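Local structure of probable adhesion protein (Pseudomonas aeruginosa PAO1, 6R3Z) at residues Thr12-Tyr16 with Ile251-Asp255; Asn62-His66 with Pro110-Leu114; Val91-Ala95 with Asp181-Arg185. The protein binds divalent metal ions such as ferrous iron, manganese and nickel, and probably hands them on as the solute-binding component of a transport system. All coordinates share one frame. Residue numbers count along the deposited sequence, not the author numbering.

In the fold
The three contacts lie close together beside the metal site, where two lobes meet, each with its own four-stranded parallel sheet. Interaction 2 joins the loop directly after strand 58-61 to the end of the long connection from strand 84-86 to helix 116-133. Interactions 1 and 3 instead bridge the lobes: helix 14-24 meets the loop after strand 244-248, and the loop segment 91-95 meets helix 181-185. Centres of interactions 1 and 2 lie 12 Å apart, those of 2 and 3 10 Å, those of 1 and 3 19 Å; interaction 2 touches both bridges. The segments of interaction 1 enclose the others in sequence, while interactions 2 and 3 alternate segments. The arrangement is consistent with lobes brought together over the metal.

Interaction 1: residues Thr12-Tyr16 with Ile251-Asp255; sequences TLHPY and ISYGD
His14 lays its imidazole into a curl of backbone formed by Ile251-Asp255, which has no regular secondary structure. Leu13 is the N-cap and His14 the first residue of helix 14-24; the weak Tyr16 N to Leu13 O bond, 2.9 Å, lies in this first turn. His14 and Ser252 are nearest in register, 5.7 Å between their CA atoms. With chi1 in m (-68°) and chi2 at 75°, the ring reaches past Ser252, and His14 NE2 donates to Gly254 O at 2.7 Å and 159°. Backbone atoms of the loop gather round it: His14 CE1 is 3.3 Å from Ser252 O, His14 CD2 3.6 Å from Asp255 O, and Tyr253 N lies over one face. Gly254, at phi/psi 86/-164, has a conformation in which a side chain would collide with the preceding carbonyl oxygen. Ile251 (57/55) turns its O to His14 CB, 3.2 Å away. Beside it, Pro15 CG packs on Ile251 CB at 4.1 Å. Outside the pair, Tyr256 stacks on His14 and Asp228 holds Ser252 OG. The loop follows the metal ligand His250, and the contact is an interlobe bridge at the cleft of a bacterial solute-binding protein of family 9.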
loop_
_atom_site.group_PDB
_atom_site.type_symbol
_atom_site.label_atom_id
_atom_site.label_comp_id
_atom_site.label_asym_id
_atom_site.label_seq_id
_atom_site.Cartn_x
_atom_site.Cartn_y
_atom_site.Cartn_z
ATOM N N THR A 12 -5.969 -9.801 -1.476
ATOM C CA THR A 12 -7.008 -8.785 -1.290
ATOM C C THR A 12 -6.744 -7.457 -1.995
ATOM O O THR A 12 -7.698 -6.805 -2.427
ATOM C CB THR A 12 -7.259 -8.558 0.214
ATOM O OG1 THR A 12 -6.100 -7.951 0.778
ATOM C CG2 THR A 12 -7.586 -9.852 0.971
ATOM N N LEU A 13 -5.492 -6.990 -1.974
ATOM C CA LEU A 13 -5.077 -5.711 -2.550
ATOM C C LEU A 13 -3.967 -5.949 -3.574
ATOM O O LEU A 13 -3.207 -6.918 -3.446
ATOM C CB LEU A 13 -4.586 -4.742 -1.452
ATOM C CG LEU A 13 -5.519 -4.547 -0.232
ATOM C CD1 LEU A 13 -4.790 -3.882 0.909
ATOM C CD2 LEU A 13 -6.781 -3.734 -0.599
ATOM N N HIS A 14 -3.859 -5.043 -4.568
ATOM C CA HIS A 14 -2.865 -5.137 -5.646
ATOM C C HIS A 14 -1.443 -5.458 -5.167
ATOM O O HIS A 14 -0.835 -6.369 -5.735
ATOM C CB HIS A 14 -2.853 -3.883 -6.530
ATOM C CG HIS A 14 -4.097 -3.715 -7.340
ATOM N ND1 HIS A 14 -5.281 -3.292 -6.763
ATOM C CD2 HIS A 14 -4.294 -3.888 -8.664
ATOM C CE1 HIS A 14 -6.156 -3.214 -7.753
ATOM N NE2 HIS A 14 -5.616 -3.590 -8.906
ATOM N N PRO A 15 -0.890 -4.762 -4.129
ATOM C CA PRO A 15 0.492 -5.073 -3.694
ATOM C C PRO A 15 0.651 -6.531 -3.297
ATOM O O PRO A 15 1.680 -7.109 -3.629
ATOM C CB PRO A 15 0.711 -4.126 -2.514
ATOM C CG PRO A 15 -0.173 -2.951 -2.828
ATOM C CD PRO A 15 -1.430 -3.633 -3.340
ATOM N N TYR A 16 -0.389 -7.133 -2.653
ATOM C CA TYR A 16 -0.321 -8.542 -2.236
ATOM C C TYR A 16 -0.333 -9.485 -3.426
ATOM O O TYR A 16 0.365 -10.495 -3.383
ATOM C CB TYR A 16 -1.374 -8.888 -1.177
ATOM C CG TYR A 16 -1.155 -8.065 0.075
ATOM C CD1 TYR A 16 -0.243 -8.472 1.052
ATOM C CD2 TYR A 16 -1.758 -6.820 0.225
ATOM C CE1 TYR A 16 0.034 -7.670 2.170
ATOM C CE2 TYR A 16 -1.474 -6.000 1.324
ATOM C CZ TYR A 16 -0.580 -6.428 2.296
ATOM O OH TYR A 16 -0.304 -5.605 3.368
ATOM N N ILE A 251 -1.303 2.199 -5.293
ATOM C CA ILE A 251 -1.128 0.885 -5.975
ATOM C C ILE A 251 -2.467 0.101 -5.804
ATOM O O ILE A 251 -2.526 -0.985 -5.209
ATOM C CB ILE A 251 0.147 0.129 -5.496
ATOM C CG1 ILE A 251 1.368 1.128 -5.394
ATOM C CG2 ILE A 251 0.433 -1.084 -6.442
ATOM C CD1 ILE A 251 2.709 0.559 -4.867
ATOM N N SER A 252 -3.575 0.741 -6.241
ATOM C CA SER A 252 -4.912 0.182 -6.045
ATOM C C SER A 252 -5.794 0.290 -7.281
ATOM O O SER A 252 -6.960 -0.087 -7.201
ATOM C CB SER A 252 -5.590 0.928 -4.899
ATOM O OG SER A 252 -5.910 2.253 -5.309
ATOM N N TYR A 253 -5.264 0.803 -8.406
ATOM C CA TYR A 253 -6.063 1.017 -9.624
ATOM C C TYR A 253 -5.703 0.081 -10.775
ATOM O O TYR A 253 -4.534 -0.069 -11.075
ATOM C CB TYR A 253 -5.865 2.478 -10.087
ATOM C CG TYR A 253 -6.813 2.900 -11.185
ATOM C CD1 TYR A 253 -8.092 3.359 -10.888
ATOM C CD2 TYR A 253 -6.438 2.826 -12.525
ATOM C CE1 TYR A 253 -8.982 3.729 -11.898
ATOM C CE2 TYR A 253 -7.321 3.186 -13.544
ATOM C CZ TYR A 253 -8.593 3.635 -13.225
ATOM O OH TYR A 253 -9.470 4.028 -14.211
ATOM N N GLY A 254 -6.706 -0.446 -11.478
ATOM C CA GLY A 254 -6.448 -1.225 -12.686
ATOM C C GLY A 254 -6.167 -2.694 -12.489
ATOM O O GLY A 254 -6.513 -3.242 -11.448
ATOM N N ASP A 255 -5.609 -3.353 -13.519
ATOM C CA ASP A 255 -5.312 -4.792 -13.521
ATOM C C ASP A 255 -4.309 -5.233 -12.454
ATOM O O ASP A 255 -3.400 -4.479 -12.088
ATOM C CB ASP A 255 -4.785 -5.263 -14.891
ATOM C CG ASP A 255 -5.686 -5.048 -16.106
ATOM O OD1 ASP A 255 -6.899 -4.774 -15.916
ATOM O OD2 ASP A 255 -5.177 -5.151 -17.241
#

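Interaction 2: residues Asn62-His66 with Pro110-Leu114; sequences NGVGH and PHTFL. With NI (nickel (II) ion), chain B.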
loop_
_atom_site.group_PDB
_atom_site.type_symbol
_atom_site.label_atom_id
_atom_site.label_comp_id
_atom_site.label_asym_id
_atom_site.label_seq_id
_atom_site.Cartn_x
_atom_site.Cartn_y
_atom_site.Cartn_z
ATOM N N ASN A 62 -3.749 -8.425 4.669
ATOM C CA ASN A 62 -3.044 -7.266 5.181
ATOM C C ASN A 62 -3.312 -7.355 6.711
ATOM O O ASN A 62 -2.380 -7.250 7.518
ATOM C CB ASN A 62 -3.631 -5.972 4.555
ATOM C CG ASN A 62 -3.321 -4.719 5.351
ATOM O OD1 ASN A 62 -4.122 -4.293 6.198
ATOM N ND2 ASN A 62 -2.145 -4.126 5.122
ATOM N N GLY A 63 -4.579 -7.601 7.064
ATOM C CA GLY A 63 -5.035 -7.846 8.439
ATOM C C GLY A 63 -4.767 -6.797 9.496
ATOM O O GLY A 63 -4.927 -7.078 10.696
ATOM N N VAL A 64 -4.370 -5.584 9.086
ATOM C CA VAL A 64 -4.082 -4.497 10.038
ATOM C C VAL A 64 -4.963 -3.258 9.790
ATOM O O VAL A 64 -4.719 -2.192 10.359
ATOM C CB VAL A 64 -2.579 -4.151 10.129
ATOM C CG1 VAL A 64 -1.798 -5.297 10.784
ATOM C CG2 VAL A 64 -1.992 -3.770 8.762
ATOM N N GLY A 65 -5.992 -3.427 8.975
ATOM C CA GLY A 65 -6.958 -2.359 8.728
ATOM C C GLY A 65 -7.265 -2.053 7.277
ATOM O O GLY A 65 -8.171 -1.246 7.013
ATOM N N HIS A 66 -6.515 -2.648 6.317
ATOM C CA HIS A 66 -6.805 -2.346 4.911
ATOM C C HIS A 66 -7.603 -3.425 4.168
ATOM O O HIS A 66 -7.887 -3.256 2.981
ATOM C CB HIS A 66 -5.556 -1.954 4.094
ATOM C CG HIS A 66 -5.827 -0.770 3.209
ATOM N ND1 HIS A 66 -6.833 -0.801 2.261
ATOM C CD2 HIS A 66 -5.292 0.476 3.232
ATOM C CE1 HIS A 66 -6.845 0.401 1.708
ATOM N NE2 HIS A 66 -5.943 1.203 2.259
ATOM N N PRO A 110 -2.701 1.319 8.419
ATOM C CA PRO A 110 -2.659 -0.005 7.769
ATOM C C PRO A 110 -1.884 -0.084 6.446
ATOM O O PRO A 110 -1.833 -1.170 5.857
ATOM C CB PRO A 110 -4.142 -0.321 7.563
ATOM C CG PRO A 110 -4.772 1.026 7.317
ATOM C CD PRO A 110 -3.982 2.017 8.147
ATOM N N HIS A 111 -1.339 1.046 5.945
ATOM C CA HIS A 111 -0.640 1.110 4.641
ATOM C C HIS A 111 0.819 0.637 4.677
ATOM O O HIS A 111 1.696 1.274 4.078
ATOM C CB HIS A 111 -0.739 2.528 4.055
ATOM C CG HIS A 111 -2.142 2.997 3.867
ATOM N ND1 HIS A 111 -2.819 3.661 4.881
ATOM C CD2 HIS A 111 -2.949 2.917 2.776
ATOM C CE1 HIS A 111 -4.012 3.951 4.383
ATOM N NE2 HIS A 111 -4.145 3.507 3.126
ATOM N N THR A 112 1.076 -0.485 5.381
ATOM C CA THR A 112 2.431 -1.062 5.529
ATOM C C THR A 112 3.026 -1.449 4.165
ATOM O O THR A 112 4.260 -1.403 3.989
ATOM C CB THR A 112 2.384 -2.285 6.453
ATOM O OG1 THR A 112 1.555 -3.283 5.841
ATOM C CG2 THR A 112 1.876 -1.942 7.874
ATOM N N PHE A 113 2.143 -1.806 3.185
ATOM C CA PHE A 113 2.588 -2.177 1.827
ATOM C C PHE A 113 3.242 -1.006 1.077
ATOM O O PHE A 113 3.932 -1.240 0.092
ATOM C CB PHE A 113 1.448 -2.790 1.001
ATOM C CG PHE A 113 0.149 -2.025 1.094
ATOM C CD1 PHE A 113 -0.143 -1.004 0.190
ATOM C CD2 PHE A 113 -0.791 -2.333 2.076
ATOM C CE1 PHE A 113 -1.354 -0.308 0.263
ATOM C CE2 PHE A 113 -2.000 -1.618 2.162
ATOM C CZ PHE A 113 -2.263 -0.598 1.263
ATOM N N LEU A 114 3.051 0.240 1.534
ATOM C CA LEU A 114 3.698 1.373 0.869
ATOM C C LEU A 114 5.008 1.741 1.577
ATOM O O LEU A 114 5.225 2.876 1.961
ATOM C CB LEU A 114 2.752 2.569 0.666
ATOM C CG LEU A 114 1.490 2.269 -0.164
ATOM C CD1 LEU A 114 0.473 3.385 -0.052
ATOM C CD2 LEU A 114 1.821 1.974 -1.611
HETATM NI NI NI B . -6.008 3.451 1.951
#
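Pro110 (77 Å²) and His66 (75 Å²) have the most surface buried here; Pro110 packs against the 64-66 backbone, His66 against Pro110, His111 and Phe113. Pro110 CB is 3.4 Å from Val64 O, 3.6 Å from Gly65 C and 3.5 Å from His66 N. A CB on Gly65 would come within 3.0 Å of that same Pro110 CB, and at Gly65's angles (130/-8) it would also collide with the preceding carbonyl oxygen. Behind this packing stands an Asx turn, in which Asn62 OD1 accepts from Val64 N at 3.2 Å; it also accepts from His66 N at 2.9 Å, while Asn62 ND2 donates to Pro110 O at 3.1 Å. The His66 side chain, which follows this turn, reaches the metal site. His66 NE2 binds nickel at 2.3 Å and His111 NE2 at 2.2 Å, with His41, His177, His199 and His250 completing an all-histidine, six-ligand shell. In offset edge-to-face pairs, His66 turns its edge to the His111 face (centroids 4.6 Å, planes 78°) and Phe113 its edge to the His66 face (5.5 Å, 71°).

Interaction 3: residues Val91-Ala95 with Asp181-Arg185; sequences VPLLA and DYLLR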
loop_
_atom_site.group_PDB
_atom_site.type_symbol
_atom_site.label_atom_id
_atom_site.label_comp_id
_atom_site.label_asym_id
_atom_site.label_seq_id
_atom_site.Cartn_x
_atom_site.Cartn_y
_atom_site.Cartn_z
ATOM N N VAL A 91 5.871 -7.063 11.149
ATOM C CA VAL A 91 6.069 -5.662 10.762
ATOM C C VAL A 91 5.877 -4.629 11.908
ATOM O O VAL A 91 4.785 -4.581 12.490
ATOM C CB VAL A 91 5.176 -5.295 9.540
ATOM C CG1 VAL A 91 5.293 -3.813 9.181
ATOM C CG2 VAL A 91 5.506 -6.169 8.327
ATOM N N PRO A 92 6.864 -3.702 12.121
ATOM C CA PRO A 92 6.663 -2.605 13.092
ATOM C C PRO A 92 5.678 -1.579 12.523
ATOM O O PRO A 92 5.846 -1.101 11.391
ATOM C CB PRO A 92 8.071 -1.988 13.243
ATOM C CG PRO A 92 9.018 -2.947 12.556
ATOM C CD PRO A 92 8.195 -3.601 11.488
ATOM N N LEU A 93 4.630 -1.259 13.292
ATOM C CA LEU A 93 3.590 -0.328 12.838
ATOM C C LEU A 93 3.745 1.096 13.413
ATOM O O LEU A 93 4.695 1.376 14.151
ATOM C CB LEU A 93 2.198 -0.905 13.172
ATOM C CG LEU A 93 1.835 -2.251 12.529
ATOM C CD1 LEU A 93 1.062 -3.117 13.494
ATOM C CD2 LEU A 93 1.025 -2.052 11.282
ATOM N N LEU A 94 2.804 1.993 13.052
ATOM C CA LEU A 94 2.704 3.382 13.532
ATOM C C LEU A 94 1.241 3.847 13.363
ATOM O O LEU A 94 0.646 3.451 12.383
ATOM C CB LEU A 94 3.701 4.329 12.810
ATOM C CG LEU A 94 3.764 4.298 11.274
ATOM C CD1 LEU A 94 2.827 5.308 10.667
ATOM C CD2 LEU A 94 5.168 4.591 10.777
ATOM N N ALA A 95 0.623 4.616 14.294
ATOM C CA ALA A 95 1.176 5.147 15.540
ATOM C C ALA A 95 0.904 4.186 16.695
ATOM O O ALA A 95 1.281 3.017 16.630
ATOM C CB ALA A 95 0.559 6.507 15.837
ATOM N N ASP A 181 2.814 7.533 5.362
ATOM C CA ASP A 181 3.663 7.677 6.541
ATOM C C ASP A 181 4.838 6.673 6.503
ATOM O O ASP A 181 5.970 7.086 6.753
ATOM C CB ASP A 181 2.822 7.564 7.818
ATOM C CG ASP A 181 1.722 8.622 7.840
ATOM O OD1 ASP A 181 0.680 8.421 7.153
ATOM O OD2 ASP A 181 1.914 9.665 8.507
ATOM N N TYR A 182 4.585 5.388 6.113
ATOM C CA TYR A 182 5.676 4.390 6.025
ATOM C C TYR A 182 6.633 4.735 4.880
ATOM O O TYR A 182 7.846 4.568 5.016
ATOM C CB TYR A 182 5.145 2.973 5.795
ATOM C CG TYR A 182 4.268 2.457 6.907
ATOM C CD1 TYR A 182 4.821 1.900 8.056
ATOM C CD2 TYR A 182 2.882 2.553 6.827
ATOM C CE1 TYR A 182 4.017 1.445 9.099
ATOM C CE2 TYR A 182 2.063 2.094 7.864
ATOM C CZ TYR A 182 2.639 1.545 8.999
ATOM O OH TYR A 182 1.862 1.090 10.035
ATOM N N LEU A 183 6.084 5.201 3.749
ATOM C CA LEU A 183 6.892 5.582 2.587
ATOM C C LEU A 183 7.835 6.736 2.937
ATOM O O LEU A 183 9.032 6.658 2.649
ATOM C CB LEU A 183 5.987 5.974 1.413
ATOM C CG LEU A 183 6.702 6.101 0.055
ATOM C CD1 LEU A 183 5.821 5.623 -1.070
ATOM C CD2 LEU A 183 7.137 7.519 -0.190
ATOM N N LEU A 184 7.299 7.799 3.566
ATOM C CA LEU A 184 8.108 8.963 3.913
ATOM C C LEU A 184 9.108 8.661 5.030
ATOM O O LEU A 184 10.190 9.252 5.041
ATOM C CB LEU A 184 7.211 10.175 4.217
ATOM C CG LEU A 184 6.556 10.719 2.916
ATOM C CD1 LEU A 184 5.282 11.448 3.187
ATOM C CD2 LEU A 184 7.528 11.597 2.130
ATOM N N ARG A 185 8.781 7.673 5.901
ATOM C CA ARG A 185 9.670 7.210 6.979
ATOM C C ARG A 185 10.991 6.681 6.374
ATOM O O ARG A 185 12.031 6.746 7.025
ATOM C CB ARG A 185 8.996 6.084 7.795
ATOM C CG ARG A 185 9.681 5.812 9.140
ATOM C CD ARG A 185 8.841 4.899 10.009
ATOM N NE ARG A 185 9.221 5.000 11.420
ATOM C CZ ARG A 185 10.000 4.130 12.053
ATOM N NH1 ARG A 185 10.485 3.072 11.412
ATOM N NH2 ARG A 185 10.296 4.305 13.334
#
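Apolar packing centres on Leu94, which carries the largest buried area. Its side chain spans three residues of the helix: Leu94 CD1 sits 3.6 Å from Asp181 CB and over one face of the Tyr182 ring, Leu94 CG lies 3.6 Å from Tyr182 CE1, and Leu94 CD2 is 3.8 Å from Arg185 CD. The i to i+4 spacing of Asp181 and Arg185, tied by the Arg185 N to Asp181 O bond of 3.0 Å, puts both on the side of the helix that meets Leu94. The polar component is one hydrogen bond, Leu94 N to Tyr182 OH, long at 3.3 Å and bent at 141°. Tyr182 OH is also hydrogen-bonded to Asn109 O, so it joins two parts of the loop region between strand 84-86 and helix 116-133. Separately, a Leu93 methyl makes a van der Waals contact with the hydroxyl oxygen, Leu93 CD2 to Tyr182 OH at 3.5 Å. Helix 181-185, which follows strand 172-175 of the C-terminal sheet, thus rests on this N-terminal-lobe loop, while its Leu183 and Leu184 pack against helix 260-277.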